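Malate dehydrogenase (Picrophilus torridus, PDB 4BGV) probably catalyses the reversible, NAD-dependent oxidation of (S)-malate to oxaloacetate in the tricarboxylic acid cycle. Local coordinates at residues A[186-191]-A[197-202]; A[158-163]-A[211-216]; A[149-154]-A[235-240]; A[277-282]-A[287-292]; A[265-270]-A[299-304]. One frame throughout, in Å; residues are numbered along the deposited sequence.

Interaction 1 of 5, residues A[186-191]-A[197-202]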
# COMPACT_ATOMS: atom_id res chain seq x y z
N PRO A 186 2.27 18.42 -26.50
CA PRO A 186 3.30 17.52 -25.98
C PRO A 186 4.68 18.12 -26.20
O PRO A 186 4.87 18.84 -27.19
CB PRO A 186 3.14 16.28 -26.87
CG PRO A 186 2.67 16.84 -28.19
CD PRO A 186 1.82 18.05 -27.86
N PHE A 187 5.62 17.85 -25.29
CA PHE A 187 7.04 18.08 -25.56
C PHE A 187 7.63 16.68 -25.70
O PHE A 187 7.90 16.00 -24.70
CB PHE A 187 7.77 18.81 -24.42
CG PHE A 187 7.48 20.29 -24.33
CD1 PHE A 187 6.20 20.80 -24.51
CD2 PHE A 187 8.50 21.18 -23.99
CE1 PHE A 187 5.95 22.17 -24.40
CE2 PHE A 187 8.26 22.54 -23.86
CZ PHE A 187 6.98 23.04 -24.06
N ILE A 188 7.80 16.24 -26.94
CA ILE A 188 8.34 14.91 -27.19
C ILE A 188 9.75 14.79 -26.64
O ILE A 188 10.11 13.76 -26.08
CB ILE A 188 8.33 14.59 -28.70
CG1 ILE A 188 6.90 14.50 -29.21
CG2 ILE A 188 9.08 13.31 -28.99
CD1 ILE A 188 5.97 13.78 -28.28
N ARG A 189 10.52 15.87 -26.76
CA ARG A 189 11.90 15.85 -26.27
C ARG A 189 12.02 15.67 -24.76
O ARG A 189 13.05 15.21 -24.27
CB ARG A 189 12.66 17.11 -26.72
CG ARG A 189 12.08 18.40 -26.18
CD ARG A 189 12.56 19.61 -26.97
NE ARG A 189 11.90 20.81 -26.48
CZ ARG A 189 12.47 21.69 -25.66
NH1 ARG A 189 13.73 21.51 -25.26
NH2 ARG A 189 11.80 22.76 -25.28
N TYR A 190 10.96 16.01 -24.02
CA TYR A 190 10.98 15.82 -22.57
C TYR A 190 10.31 14.52 -22.15
O TYR A 190 10.04 14.30 -20.97
CB TYR A 190 10.29 16.98 -21.86
CG TYR A 190 11.04 18.30 -21.87
CD1 TYR A 190 12.35 18.40 -22.36
CD2 TYR A 190 10.46 19.44 -21.35
CE1 TYR A 190 13.03 19.63 -22.35
CE2 TYR A 190 11.12 20.66 -21.33
CZ TYR A 190 12.40 20.75 -21.83
OH TYR A 190 13.03 21.97 -21.79
N SER A 191 10.01 13.67 -23.12
CA SER A 191 9.34 12.41 -22.84
C SER A 191 10.38 11.33 -23.02
O SER A 191 11.17 11.37 -23.98
CB SER A 191 8.16 12.19 -23.80
OG SER A 191 7.22 13.25 -23.68
N PRO A 197 15.47 9.43 -24.13
CA PRO A 197 14.39 10.09 -24.89
C PRO A 197 13.63 9.11 -25.75
O PRO A 197 14.21 8.17 -26.33
CB PRO A 197 15.14 11.12 -25.75
CG PRO A 197 16.38 11.40 -24.97
CD PRO A 197 16.78 10.07 -24.40
N ILE A 198 12.32 9.29 -25.82
CA ILE A 198 11.47 8.41 -26.60
C ILE A 198 11.82 8.46 -28.10
O ILE A 198 11.61 7.50 -28.84
CB ILE A 198 9.98 8.77 -26.35
CG1 ILE A 198 9.16 7.51 -26.12
CG2 ILE A 198 9.43 9.68 -27.42
CD1 ILE A 198 9.26 7.01 -24.70
N GLU A 199 12.36 9.60 -28.54
CA GLU A 199 12.77 9.72 -29.94
C GLU A 199 13.91 8.80 -30.31
O GLU A 199 14.12 8.53 -31.50
CB GLU A 199 13.15 11.16 -30.29
CG GLU A 199 11.96 12.06 -30.53
CD GLU A 199 12.30 13.53 -30.45
OE1 GLU A 199 12.86 13.97 -29.41
OE2 GLU A 199 12.01 14.26 -31.42
N ASP A 200 14.67 8.35 -29.31
CA ASP A 200 15.73 7.36 -29.52
C ASP A 200 15.19 5.94 -29.51
O ASP A 200 15.92 5.01 -29.83
CB ASP A 200 16.80 7.46 -28.43
CG ASP A 200 17.53 8.78 -28.46
OD1 ASP A 200 17.38 9.53 -29.44
OD2 ASP A 200 18.26 9.08 -27.48
N LEU A 201 13.92 5.76 -29.13
CA LEU A 201 13.39 4.43 -28.86
C LEU A 201 12.29 4.02 -29.84
O LEU A 201 12.07 2.83 -30.06
CB LEU A 201 12.87 4.36 -27.42
CG LEU A 201 13.90 4.55 -26.30
CD1 LEU A 201 13.24 4.52 -24.92
CD2 LEU A 201 14.96 3.46 -26.39
N LEU A 202 11.59 5.00 -30.41
CA LEU A 202 10.46 4.75 -31.30
C LEU A 202 10.57 5.60 -32.56
O LEU A 202 11.08 6.71 -32.50
CB LEU A 202 9.14 5.07 -30.59
CG LEU A 202 8.66 4.14 -29.47
CD1 LEU A 202 7.50 4.76 -28.68
CD2 LEU A 202 8.26 2.79 -30.04
O HOH W 1 12.22 12.17 -27.27
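Glu-199 reaches from the loop 197-202 across Ile-188. From CB the chain goes to CG, which stands anti to the carbonyl carbon (chi1 -79°) and 3.5 Å from the CG2 methyl of Ile-188; extended beyond it, CD follows at the same range, and the glutamate passes over that methyl at about a right angle to the isoleucine. At the carboxylate the branches part. OE1 accepts from a water and lies 3.8 Å from CA of Arg-189, while OE2 stays 3.9 Å from Ile-188 CG2 and forms a salt bridge with Arg-204 at the start of helix 204-215. The water also donates to Ile-188 O and accepts from Glu-199 N, which ties the turn at 187-191 to the loop. Beside it, Ile-198 N donates a nearly straight bond (167°) to Ser-191 O, 3.0 Å away. The bond lies just past the end of strand 196-197, which pairs antiparallel with strand 184-193 in the C-terminal domain. Ser-191 OG donates to Phe-187 O within the turn, reaching it from the face opposite to Tyr-190 N. The direct bond between the segments is thus backbone to backbone, and the glutamate adds apolar cover through its CG methylene and a water-borne link through its acid.

Interaction 2 of 5, residues A[158-163]-A[211-216]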
# COMPACT_ATOMS: atom_id res chain seq x y z
N ARG A 158 1.52 7.97 -21.09
CA ARG A 158 2.45 7.00 -20.50
C ARG A 158 1.99 5.55 -20.70
O ARG A 158 2.81 4.65 -20.93
CB ARG A 158 2.62 7.26 -19.00
CG ARG A 158 3.40 8.54 -18.68
CD ARG A 158 3.29 8.85 -17.17
NE ARG A 158 4.02 7.88 -16.36
CZ ARG A 158 3.95 7.82 -15.03
NH1 ARG A 158 3.17 8.68 -14.38
NH2 ARG A 158 4.65 6.91 -14.35
N THR A 159 0.70 5.31 -20.56
CA THR A 159 0.16 3.96 -20.77
C THR A 159 0.49 3.48 -22.19
O THR A 159 0.99 2.36 -22.37
CB THR A 159 -1.36 3.93 -20.56
OG1 THR A 159 -1.67 4.35 -19.22
CG2 THR A 159 -1.92 2.52 -20.80
N PHE A 160 0.24 4.33 -23.18
CA PHE A 160 0.43 3.98 -24.58
C PHE A 160 1.91 3.73 -24.90
O PHE A 160 2.26 2.77 -25.61
CB PHE A 160 -0.13 5.08 -25.50
CG PHE A 160 -1.58 5.43 -25.24
CD1 PHE A 160 -2.49 4.48 -24.77
CD2 PHE A 160 -2.04 6.73 -25.49
CE1 PHE A 160 -3.83 4.82 -24.54
CE2 PHE A 160 -3.38 7.07 -25.25
CZ PHE A 160 -4.27 6.12 -24.78
N LEU A 161 2.77 4.60 -24.39
CA LEU A 161 4.22 4.45 -24.58
C LEU A 161 4.73 3.16 -23.93
O LEU A 161 5.52 2.41 -24.53
CB LEU A 161 4.96 5.64 -23.97
CG LEU A 161 4.86 6.98 -24.70
CD1 LEU A 161 5.46 8.09 -23.84
CD2 LEU A 161 5.60 6.89 -26.04
N ALA A 162 4.28 2.90 -22.70
CA ALA A 162 4.76 1.74 -21.97
C ALA A 162 4.35 0.45 -22.67
O ALA A 162 5.12 -0.50 -22.77
CB ALA A 162 4.24 1.77 -20.53
N GLN A 163 3.13 0.41 -23.19
CA GLN A 163 2.71 -0.79 -23.89
C GLN A 163 3.44 -0.94 -25.22
O GLN A 163 3.75 -2.05 -25.62
CB GLN A 163 1.18 -0.85 -24.04
CG GLN A 163 0.50 -0.95 -22.65
CD GLN A 163 -0.72 -1.88 -22.62
OE1 GLN A 163 -0.76 -2.87 -21.87
NE2 GLN A 163 -1.74 -1.54 -23.41
N VAL A 211 0.74 10.26 -29.80
CA VAL A 211 0.34 11.62 -29.49
C VAL A 211 -1.13 11.87 -29.87
O VAL A 211 -1.90 12.43 -29.09
CB VAL A 211 1.28 12.63 -30.16
CG1 VAL A 211 0.70 14.03 -30.12
CG2 VAL A 211 2.66 12.57 -29.46
N LYS A 212 -1.52 11.44 -31.07
CA LYS A 212 -2.89 11.63 -31.51
C LYS A 212 -3.89 10.84 -30.64
O LYS A 212 -4.94 11.36 -30.27
CB LYS A 212 -3.03 11.27 -32.99
CG LYS A 212 -4.38 11.61 -33.59
CD LYS A 212 -4.40 11.40 -35.10
CE LYS A 212 -3.78 12.57 -35.84
NZ LYS A 212 -4.13 12.53 -37.29
N ARG A 213 -3.56 9.59 -30.31
CA ARG A 213 -4.42 8.81 -29.41
C ARG A 213 -4.58 9.51 -28.08
O ARG A 213 -5.66 9.46 -27.49
CB ARG A 213 -3.88 7.40 -29.18
CG ARG A 213 -4.85 6.47 -28.44
CD ARG A 213 -4.24 5.08 -28.28
NE ARG A 213 -5.13 4.18 -27.54
CZ ARG A 213 -4.80 2.96 -27.14
NH1 ARG A 213 -3.57 2.48 -27.39
NH2 ARG A 213 -5.68 2.23 -26.47
N THR A 214 -3.52 10.15 -27.60
CA THR A 214 -3.57 10.84 -26.32
C THR A 214 -4.50 12.03 -26.43
O THR A 214 -5.31 12.28 -25.53
CB THR A 214 -2.17 11.28 -25.87
OG1 THR A 214 -1.35 10.12 -25.73
CG2 THR A 214 -2.23 12.04 -24.53
N ARG A 215 -4.41 12.76 -27.54
CA ARG A 215 -5.28 13.91 -27.77
C ARG A 215 -6.75 13.53 -27.68
O ARG A 215 -7.57 14.30 -27.16
CB ARG A 215 -5.08 14.50 -29.16
CG ARG A 215 -3.83 15.28 -29.34
CD ARG A 215 -3.84 15.92 -30.71
NE ARG A 215 -2.51 16.41 -31.04
CZ ARG A 215 -1.99 17.51 -30.51
NH1 ARG A 215 -2.69 18.20 -29.63
NH2 ARG A 215 -0.77 17.90 -30.86
N PHE A 216 -7.08 12.37 -28.22
CA PHE A 216 -8.47 11.97 -28.31
C PHE A 216 -8.77 10.81 -27.39
O PHE A 216 -9.73 10.08 -27.59
CB PHE A 216 -8.82 11.66 -29.77
CG PHE A 216 -8.43 12.76 -30.70
CD1 PHE A 216 -8.90 14.05 -30.48
CD2 PHE A 216 -7.57 12.53 -31.76
CE1 PHE A 216 -8.53 15.09 -31.32
CE2 PHE A 216 -7.20 13.56 -32.60
CZ PHE A 216 -7.68 14.84 -32.38
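The guanidinium of Arg-213 lies flat on the ring of Phe-160, the two planes 11° apart and their centres separated by 4.0 Å, a cation-pi stack. With CG anti to the backbone N (chi1 -171°) and the chain extended to NE, the arginine runs over the face: CD sits 3.6 Å from the ring centroid, a CH-pi contact, and NE is 3.3 Å from Phe-160 CE1. This is the tight part. Thr-214 approaches more lightly at the ring edge, its OG1 bonded to Ile-210 O in its own helix. On the partly exposed side, Arg-213 NH2 continues to a salt bridge with Glu-220. Were Phe-160 an alanine, a gap would probably open between the helices, leaving the guanidinium free to turn about its chain. The pair joins helix 150-165 to helix 204-215 next to Arg-156, which probably binds substrate; Phe-160 also packs on Ile-210 and on Glu-48 of a third subunit, while Thr-214 leans on Met-184 of strand 184-193.

Interaction 3 of 5, residues A[149-154]-A[235-240]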
# COMPACT_ATOMS: atom_id res chain seq x y z
N GLY A 149 -5.93 18.52 -15.91
CA GLY A 149 -5.65 18.51 -17.33
C GLY A 149 -4.53 17.53 -17.58
O GLY A 149 -4.77 16.36 -17.91
N GLY A 150 -3.30 18.01 -17.41
CA GLY A 150 -2.11 17.23 -17.69
C GLY A 150 -1.98 15.93 -16.90
O GLY A 150 -1.36 14.99 -17.37
N SER A 151 -2.55 15.87 -15.69
CA SER A 151 -2.42 14.65 -14.91
C SER A 151 -3.04 13.48 -15.67
O SER A 151 -2.51 12.36 -15.67
CB SER A 151 -3.09 14.79 -13.52
OG SER A 151 -2.83 13.63 -12.74
N LEU A 152 -4.16 13.76 -16.33
CA LEU A 152 -4.89 12.74 -17.07
C LEU A 152 -4.28 12.48 -18.45
O LEU A 152 -4.10 11.34 -18.85
CB LEU A 152 -6.36 13.13 -17.21
CG LEU A 152 -7.24 12.20 -18.06
CD1 LEU A 152 -7.23 10.77 -17.51
CD2 LEU A 152 -8.67 12.75 -18.12
N ASP A 153 -3.96 13.54 -19.19
CA ASP A 153 -3.36 13.33 -20.50
C ASP A 153 -2.04 12.58 -20.36
O ASP A 153 -1.73 11.72 -21.18
CB ASP A 153 -3.16 14.64 -21.26
CG ASP A 153 -4.48 15.29 -21.64
OD1 ASP A 153 -5.43 14.54 -21.97
OD2 ASP A 153 -4.56 16.54 -21.60
N SER A 154 -1.28 12.91 -19.32
CA SER A 154 0.03 12.29 -19.17
C SER A 154 -0.10 10.82 -18.79
O SER A 154 0.70 10.00 -19.24
CB SER A 154 0.94 13.04 -18.18
OG SER A 154 0.46 12.92 -16.86
N GLY A 235 -10.22 9.49 -12.14
CA GLY A 235 -10.28 9.43 -10.68
C GLY A 235 -8.93 9.44 -9.98
O GLY A 235 -8.70 10.21 -9.04
N ILE A 236 -8.01 8.60 -10.43
CA ILE A 236 -6.67 8.59 -9.83
C ILE A 236 -5.86 9.82 -10.25
O ILE A 236 -5.08 10.34 -9.46
CB ILE A 236 -5.91 7.23 -10.07
CG1 ILE A 236 -4.55 7.23 -9.35
CG2 ILE A 236 -5.76 6.90 -11.58
CD1 ILE A 236 -4.64 7.31 -7.84
N SER A 237 -6.07 10.32 -11.47
CA SER A 237 -5.36 11.53 -11.92
C SER A 237 -5.71 12.74 -11.05
O SER A 237 -4.86 13.58 -10.75
CB SER A 237 -5.69 11.83 -13.39
OG SER A 237 -5.27 10.76 -14.22
N ILE A 238 -6.96 12.79 -10.62
CA ILE A 238 -7.45 13.84 -9.74
C ILE A 238 -6.92 13.63 -8.32
O ILE A 238 -6.43 14.58 -7.68
CB ILE A 238 -8.98 13.84 -9.72
CG1 ILE A 238 -9.52 14.23 -11.11
CG2 ILE A 238 -9.52 14.75 -8.62
CD1 ILE A 238 -10.97 13.76 -11.30
N ALA A 239 -7.01 12.40 -7.84
CA ALA A 239 -6.55 12.10 -6.47
C ALA A 239 -5.07 12.42 -6.26
O ALA A 239 -4.69 12.89 -5.19
CB ALA A 239 -6.84 10.65 -6.11
N VAL A 240 -4.21 12.18 -7.26
CA VAL A 240 -2.79 12.50 -7.05
C VAL A 240 -2.60 14.01 -6.87
O VAL A 240 -1.71 14.44 -6.14
CB VAL A 240 -1.85 11.92 -8.14
CG1 VAL A 240 -1.89 10.39 -8.12
CG2 VAL A 240 -2.18 12.47 -9.51
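Helices 150-154 and 235-240 cross at 133°, their axes coming within 8.6 Å, and Ser-151 and Ser-237 face each other at the crossing. This is a helix-helix crossing in the C-terminal domain of the LDH/MDH fold, beside the probable active site, where helix 232-246 also packs on helix 12-23 of the NAD-binding Rossmann domain. Ser-151 points its hydroxyl across the gap, OG standing anti to its own N (chi1 -174°), and donates to Ser-237 O at 2.8 Å. The donor meets the carbonyl from the side, at a C=O...OG angle of 110°, and is tilted from the carbonyl plane. The same OG touches Ser-237 CB at 3.4 Å and the CG2 methyl of Val-240 at 3.5 Å. A valine in place of Ser-151 would probably leave Ser-237 O without this interhelical donor. On the neighbouring side of the crossing, Leu-152 brings CD1 to 3.8 Å from Ser-237 OG, whose own bond goes back to Ala-233 O. Asp-153 turns away from the crossing to His-180, the probable proton acceptor, while His-52 of a third subunit donates to Ser-151 O. Ser-237 OG lies 3.5 Å from Leu-152 CA.

Interaction 4 of 5, residues A[277-282]-A[287-292]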
# COMPACT_ATOMS: atom_id res chain seq x y z
N PRO A 277 3.29 23.39 -16.12
CA PRO A 277 3.84 22.58 -15.03
C PRO A 277 3.86 23.34 -13.71
O PRO A 277 4.40 24.45 -13.65
CB PRO A 277 5.29 22.30 -15.47
CG PRO A 277 5.42 22.81 -16.85
CD PRO A 277 4.32 23.78 -17.10
N ILE A 278 3.28 22.75 -12.67
CA ILE A 278 3.25 23.42 -11.38
C ILE A 278 3.74 22.51 -10.24
O ILE A 278 3.63 21.29 -10.34
CB ILE A 278 1.84 23.95 -11.03
CG1 ILE A 278 0.81 22.81 -10.99
CG2 ILE A 278 1.42 25.08 -11.99
CD1 ILE A 278 -0.50 23.21 -10.34
N LYS A 279 4.30 23.12 -9.19
CA LYS A 279 4.56 22.40 -7.94
C LYS A 279 3.32 22.55 -7.07
O LYS A 279 2.88 23.66 -6.79
CB LYS A 279 5.78 23.00 -7.21
CG LYS A 279 6.15 22.21 -5.94
CD LYS A 279 7.13 22.96 -5.02
CE LYS A 279 8.39 23.37 -5.76
NZ LYS A 279 9.46 23.86 -4.82
N ILE A 280 2.74 21.42 -6.65
CA ILE A 280 1.49 21.41 -5.90
C ILE A 280 1.75 21.14 -4.42
O ILE A 280 2.27 20.08 -4.07
CB ILE A 280 0.54 20.32 -6.42
CG1 ILE A 280 0.33 20.47 -7.92
CG2 ILE A 280 -0.81 20.38 -5.67
CD1 ILE A 280 -0.47 19.34 -8.53
N GLY A 281 1.41 22.09 -3.57
CA GLY A 281 1.66 21.93 -2.15
C GLY A 281 0.49 22.35 -1.30
O GLY A 281 -0.61 22.60 -1.83
N LYS A 282 0.72 22.48 0.02
CA LYS A 282 -0.36 22.82 0.95
C LYS A 282 -0.99 24.19 0.66
O LYS A 282 -2.11 24.45 1.09
CB LYS A 282 0.11 22.75 2.41
CG LYS A 282 1.37 23.56 2.70
CD LYS A 282 1.76 23.44 4.18
CE LYS A 282 3.17 23.94 4.43
NZ LYS A 282 3.37 25.35 3.98
N LYS A 287 4.66 26.92 -7.19
CA LYS A 287 5.61 27.39 -8.19
C LYS A 287 5.04 27.07 -9.55
O LYS A 287 4.45 26.01 -9.75
CB LYS A 287 6.97 26.71 -8.04
CG LYS A 287 8.04 27.24 -9.02
CD LYS A 287 9.40 26.60 -8.77
CE LYS A 287 10.44 27.08 -9.78
NZ LYS A 287 10.97 28.43 -9.48
N ILE A 288 5.21 27.99 -10.49
CA ILE A 288 4.96 27.70 -11.89
C ILE A 288 6.31 27.63 -12.58
O ILE A 288 7.10 28.57 -12.50
CB ILE A 288 4.11 28.79 -12.54
CG1 ILE A 288 2.66 28.71 -12.03
CG2 ILE A 288 4.12 28.63 -14.05
CD1 ILE A 288 1.80 29.89 -12.42
N TYR A 289 6.59 26.53 -13.25
CA TYR A 289 7.85 26.44 -13.98
C TYR A 289 7.71 27.10 -15.35
O TYR A 289 6.73 26.87 -16.06
CB TYR A 289 8.28 24.98 -14.11
CG TYR A 289 8.56 24.36 -12.75
CD1 TYR A 289 7.54 23.78 -12.00
CD2 TYR A 289 9.83 24.42 -12.20
CE1 TYR A 289 7.79 23.23 -10.74
CE2 TYR A 289 10.10 23.87 -10.95
CZ TYR A 289 9.07 23.27 -10.23
OH TYR A 289 9.34 22.74 -8.99
N ASP A 290 8.67 27.95 -15.69
CA ASP A 290 8.64 28.62 -16.99
C ASP A 290 9.46 27.81 -18.00
O ASP A 290 10.67 27.70 -17.87
CB ASP A 290 9.20 30.04 -16.88
CG ASP A 290 8.33 30.93 -16.03
OD1 ASP A 290 7.08 30.79 -16.09
OD2 ASP A 290 8.89 31.75 -15.28
N LEU A 291 8.79 27.26 -19.00
CA LEU A 291 9.46 26.45 -20.01
C LEU A 291 10.06 27.28 -21.13
O LEU A 291 9.59 28.37 -21.43
CB LEU A 291 8.46 25.46 -20.62
CG LEU A 291 7.79 24.49 -19.65
CD1 LEU A 291 6.73 23.69 -20.39
CD2 LEU A 291 8.82 23.57 -19.02
N LYS A 292 11.10 26.73 -21.75
CA LYS A 292 11.62 27.24 -23.01
C LYS A 292 10.97 26.43 -24.13
O LYS A 292 11.06 25.21 -24.14
CB LYS A 292 13.13 27.05 -23.08
CG LYS A 292 13.90 27.51 -21.86
CD LYS A 292 15.39 27.55 -22.17
CE LYS A 292 16.24 27.16 -20.98
NZ LYS A 292 16.91 25.84 -21.23
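With CG anti to its carbonyl carbon (chi1 -64°) and the ring turned by a chi2 of 87°, Tyr-289 swings its edge along the backbone of strand 272-281. Lys-279, its CG anti to the backbone N (chi1 -176°) and its chain bent at chi3, brings CE to 3.4 Å from the phenol OH. The ring edge meets Pro-277 O, near the ring plane and 3.6 Å from CD1, while one ring face is covered by CG of Lys-287. Two backbone bonds fix the antiparallel pairing: Tyr-289 N donates to Pro-277 O at 3.0 Å and Lys-279 N to Lys-287 O at 2.9 Å; Lys-287 N, buried here, has no partner. Between them Ile-278 and Ile-288 form a non-hydrogen-bonded pair, their side chains on the same face, CG2 of Ile-278 lying 3.8 Å from CG1 of Ile-288. Further along, CG of the Pro-277 ring meets CD1 of Leu-291 at 3.9 Å. The ammonium of Lys-279 is held elsewhere, NZ donating to Asn-166 O and Leu-165 O of a second subunit. The contact belongs to the beta hairpin of strands 272-281 and 284-288 and its continuation through residue 291. Strand 251-259 pairs with the other side of strand 272-281; Pro-277 and Leu-291 also touch strand 172-178, Ile-288 packs on His-263 of helix 262-267, and Ile-196 of the second subunit covers Pro-277 and Leu-291.

Interaction 5 of 5, residues A[265-270]-A[299-304]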
# COMPACT_ATOMS: atom_id res chain seq x y z
N LYS A 265 5.00 36.60 -19.48
CA LYS A 265 6.00 36.79 -20.52
C LYS A 265 6.38 35.47 -21.19
O LYS A 265 6.69 35.44 -22.37
CB LYS A 265 7.24 37.50 -19.94
CG LYS A 265 6.90 38.83 -19.29
CD LYS A 265 8.07 39.42 -18.51
CE LYS A 265 9.03 40.16 -19.42
NZ LYS A 265 10.08 40.89 -18.64
N THR A 266 6.33 34.38 -20.42
CA THR A 266 6.62 33.04 -20.94
C THR A 266 5.42 32.38 -21.63
O THR A 266 5.56 31.79 -22.71
CB THR A 266 7.11 32.11 -19.80
OG1 THR A 266 8.42 32.51 -19.38
CG2 THR A 266 7.15 30.65 -20.27
N TYR A 267 4.25 32.47 -21.01
CA TYR A 267 3.09 31.73 -21.51
C TYR A 267 2.11 32.56 -22.34
O TYR A 267 1.11 32.03 -22.81
CB TYR A 267 2.39 30.98 -20.37
CG TYR A 267 3.27 29.89 -19.81
CD1 TYR A 267 3.54 28.76 -20.57
CD2 TYR A 267 3.86 30.00 -18.55
CE1 TYR A 267 4.36 27.75 -20.08
CE2 TYR A 267 4.69 28.99 -18.04
CZ TYR A 267 4.93 27.87 -18.82
OH TYR A 267 5.76 26.86 -18.35
N LEU A 268 2.41 33.84 -22.51
CA LEU A 268 1.70 34.69 -23.48
C LEU A 268 0.21 34.83 -23.19
O LEU A 268 -0.58 35.12 -24.09
CB LEU A 268 1.91 34.18 -24.90
CG LEU A 268 3.35 33.76 -25.24
CD1 LEU A 268 3.44 33.31 -26.69
CD2 LEU A 268 4.31 34.89 -24.97
N VAL A 269 -0.17 34.62 -21.94
CA VAL A 269 -1.51 34.91 -21.47
C VAL A 269 -1.39 35.66 -20.18
O VAL A 269 -0.40 35.50 -19.45
CB VAL A 269 -2.36 33.65 -21.19
CG1 VAL A 269 -2.78 32.99 -22.48
CG2 VAL A 269 -1.58 32.66 -20.30
N ASN A 270 -2.40 36.48 -19.87
CA ASN A 270 -2.40 37.16 -18.59
C ASN A 270 -3.75 37.10 -17.91
O ASN A 270 -4.79 37.35 -18.53
CB ASN A 270 -1.93 38.61 -18.76
CG ASN A 270 -1.73 39.31 -17.43
OD1 ASN A 270 -0.89 38.91 -16.62
ND2 ASN A 270 -2.50 40.37 -17.21
N GLU A 299 4.41 27.21 -31.70
CA GLU A 299 3.28 27.28 -32.63
C GLU A 299 2.05 26.62 -32.04
O GLU A 299 0.93 27.14 -32.08
CB GLU A 299 3.61 26.53 -33.93
CG GLU A 299 4.65 27.18 -34.80
CD GLU A 299 5.03 26.32 -36.01
OE1 GLU A 299 5.13 25.08 -35.86
OE2 GLU A 299 5.22 26.88 -37.10
N ALA A 300 2.27 25.42 -31.52
CA ALA A 300 1.19 24.65 -30.92
C ALA A 300 0.64 25.37 -29.69
O ALA A 300 -0.56 25.39 -29.46
CB ALA A 300 1.67 23.26 -30.56
N TRP A 301 1.54 25.95 -28.89
CA TRP A 301 1.12 26.69 -27.71
C TRP A 301 0.23 27.88 -28.07
O TRP A 301 -0.79 28.12 -27.43
CB TRP A 301 2.32 27.14 -26.88
CG TRP A 301 1.93 27.83 -25.60
CD1 TRP A 301 2.02 29.17 -25.33
CD2 TRP A 301 1.37 27.23 -24.43
NE1 TRP A 301 1.57 29.43 -24.05
CE2 TRP A 301 1.15 28.25 -23.49
CE3 TRP A 301 1.02 25.91 -24.09
CZ2 TRP A 301 0.61 28.01 -22.23
CZ3 TRP A 301 0.48 25.67 -22.83
CH2 TRP A 301 0.28 26.72 -21.92
N LYS A 302 0.63 28.63 -29.09
CA LYS A 302 -0.11 29.83 -29.47
C LYS A 302 -1.55 29.50 -29.86
O LYS A 302 -2.47 30.26 -29.56
CB LYS A 302 0.62 30.59 -30.58
CG LYS A 302 1.76 31.44 -30.03
CD LYS A 302 2.57 32.11 -31.13
CE LYS A 302 3.83 32.73 -30.54
NZ LYS A 302 4.62 33.49 -31.55
N LYS A 303 -1.75 28.36 -30.50
CA LYS A 303 -3.08 27.91 -30.87
C LYS A 303 -3.91 27.59 -29.63
O LYS A 303 -5.09 27.93 -29.55
CB LYS A 303 -3.01 26.71 -31.81
CG LYS A 303 -2.68 27.09 -33.25
CD LYS A 303 -2.24 25.89 -34.10
CE LYS A 303 -3.05 24.64 -33.82
NZ LYS A 303 -2.36 23.73 -32.86
N SER A 304 -3.29 26.92 -28.66
CA SER A 304 -3.95 26.60 -27.41
C SER A 304 -4.32 27.88 -26.67
O SER A 304 -5.42 28.00 -26.12
CB SER A 304 -3.07 25.72 -26.52
OG SER A 304 -2.73 24.50 -27.17
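Trp-301 NE1 donates to Tyr-267 O at 2.9 Å, a nearly straight bond of 168° at the hydrogen. The oxygen lies close to the plane of the indole, yet relative to the carbonyl plane the donor stands well above it and not on a lone pair. Trp-301 reaches there with CG anti to its backbone N (chi1 -176°), which sends the indole across to the end of helix 262-267. The same residue pair also packs through its rings: CZ2 of the indole comes to 3.5 Å from CD1 of Tyr-267 and to 3.9 Å from its CB, with the ring planes inclined at 59° and the centroids of the tyrosine ring and the six-membered indole ring 5.4 Å apart. One face of the tyrosine ring is covered by CG2 of Thr-266. Here the long C-terminal helix 295-321 of the LDH/MDH C-terminal domain packs against the turn that leads from helix 262-267 into strand 272-281. Leu-268 leaves the helix with positive phi and, on the solvent-exposed side, lays CD1 3.9 Å from CE of Lys-302, an apolar touch along the extended lysine chain. Deeper in, Trp-301 rests on Ile-274 and Val-276 of strand 272-281 and meets the ring of Phe-293, while Tyr-267 leans on Val-276 and Pro-277, its hydroxyl bonded to Tyr-289 O.

How the interactions relate
All five contacts lie in the alpha/beta C-terminal domain, and interaction 3 is the most central, about 6 Å from the chain centre to its own centre, while interactions 1 and 5 are partly buried and nearer the surface. Interactions 2 and 3 share helix 150-165 and touch where the Thr-214 methyl meets Asp-153 O, but one is an aromatic-cation stack and the other a serine hydroxyl bond. Interactions 4 and 5 are coupled by the Tyr-267 hydroxyl, which probably bonds Tyr-289 O and Leu-291 N. Interaction 1 packs its isoleucines against the helices of interaction 2 and its Phe-187 against Leu-291 of interaction 4. Interactions 1 and 4 both face the second subunit, interactions 2 and 3 the third.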